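Local coordinates for transcriptional regulator AefR (Pseudomonas syringae pv. tomato, PDB 3CDL), which probably binds cis-regulatory DNA and regulates transcription as a member of the TetR family, at residues L178-P181 / Q182-S185. Sequence-based numbering, arbitrary orientation.
Sequences LLTP and QEQS
Thr180 and Glu183 meet where the extended chain of Leu178-Thr180 turns into helix 181-199, with Thr180 as N-cap and Pro181 as first helical residue. Two backbone bonds form the first turn of the helix, from Gln184 N to Thr180 O (2.8 Å) and from Ser185 N to Pro181 O (3.0 Å). The side chains add a capping box. Glu183 N donates to Thr180 OG1, a longer bond whose oxygen is less surely placed, while Thr180 N donates to Glu183 OE1 at 3.0 Å, meeting the carboxylate from above its plane. With CG anti to its own carbonyl carbon (chi1 -51°) and the chain extended beyond, Glu183 reaches back to that amide, and its OE1 also lies 3.7 Å from Leu179 CD2. Gln184 provides a further tie: its NE2 donates to Leu179 O at 2.7 Å; Leu179 O lies in the plane of the Gln184 amide, whereas NE2 stands above the plane of the Leu179 carbonyl. The CG of Gln184 packs against Leu179 CB (3.7 Å), and Leu179 itself rests on Phe166 and Ala167 of helix 152-167. Side chains thus bind backbone polar atoms just before the helix and in its first turn, and the Glu183 carboxylate, if ionised, would probably interact favourably with the helix dipole.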
# COMPACT_ATOMS: atom_id res chain seq x y z
N LEU B 178 13.76 7.90 0.70
CA LEU B 178 13.59 7.70 2.13
C LEU B 178 13.11 9.02 2.75
O LEU B 178 13.32 10.09 2.16
CB LEU B 178 14.92 7.24 2.75
CG LEU B 178 15.24 5.72 2.75
CD1 LEU B 178 14.23 4.90 1.93
CD2 LEU B 178 16.68 5.40 2.34
N LEU B 179 12.44 8.97 3.89
CA LEU B 179 12.17 10.22 4.61
C LEU B 179 13.44 10.73 5.27
O LEU B 179 14.20 9.95 5.84
CB LEU B 179 11.08 10.04 5.67
CG LEU B 179 9.72 9.52 5.16
CD1 LEU B 179 8.77 9.28 6.32
CD2 LEU B 179 9.14 10.51 4.15
N THR B 180 13.66 12.04 5.17
CA THR B 180 14.66 12.72 5.99
C THR B 180 14.24 12.55 7.46
O THR B 180 13.09 12.19 7.73
CB THR B 180 14.77 14.23 5.65
OG1 THR B 180 13.58 14.90 6.06
CG2 THR B 180 15.00 14.45 4.14
N PRO B 181 15.18 12.74 8.40
CA PRO B 181 14.87 12.66 9.84
C PRO B 181 13.77 13.64 10.31
O PRO B 181 12.89 13.25 11.11
CB PRO B 181 16.21 12.97 10.52
CG PRO B 181 17.24 12.65 9.47
CD PRO B 181 16.62 13.01 8.17
N GLN B 182 13.83 14.88 9.82
CA GLN B 182 12.80 15.91 10.05
C GLN B 182 11.45 15.35 9.67
O GLN B 182 10.55 15.25 10.50
CB GLN B 182 13.08 17.16 9.22
CG GLN B 182 14.26 17.96 9.70
CD GLN B 182 15.57 17.60 9.00
OE1 GLN B 182 16.47 18.44 8.95
NE2 GLN B 182 15.69 16.37 8.46
N GLU B 183 11.32 14.97 8.41
CA GLU B 183 10.12 14.29 7.94
C GLU B 183 9.76 13.08 8.79
O GLU B 183 8.57 12.85 9.05
CB GLU B 183 10.29 13.88 6.49
CG GLU B 183 10.74 15.04 5.59
CD GLU B 183 10.99 14.60 4.16
OE1 GLU B 183 11.37 13.42 3.92
OE2 GLU B 183 10.80 15.45 3.27
N GLN B 184 10.75 12.31 9.22
CA GLN B 184 10.45 11.10 9.99
C GLN B 184 9.70 11.36 11.32
O GLN B 184 8.69 10.68 11.58
CB GLN B 184 11.71 10.28 10.24
CG GLN B 184 12.03 9.23 9.18
CD GLN B 184 13.45 8.71 9.33
OE1 GLN B 184 13.85 8.22 10.40
NE2 GLN B 184 14.25 8.86 8.27
N SER B 185 10.18 12.32 12.12
CA SER B 185 9.64 12.64 13.44
C SER B 185 8.38 13.41 13.30
O SER B 185 7.47 13.34 14.13
CB SER B 185 10.61 13.47 14.28
OG SER B 185 11.13 14.58 13.58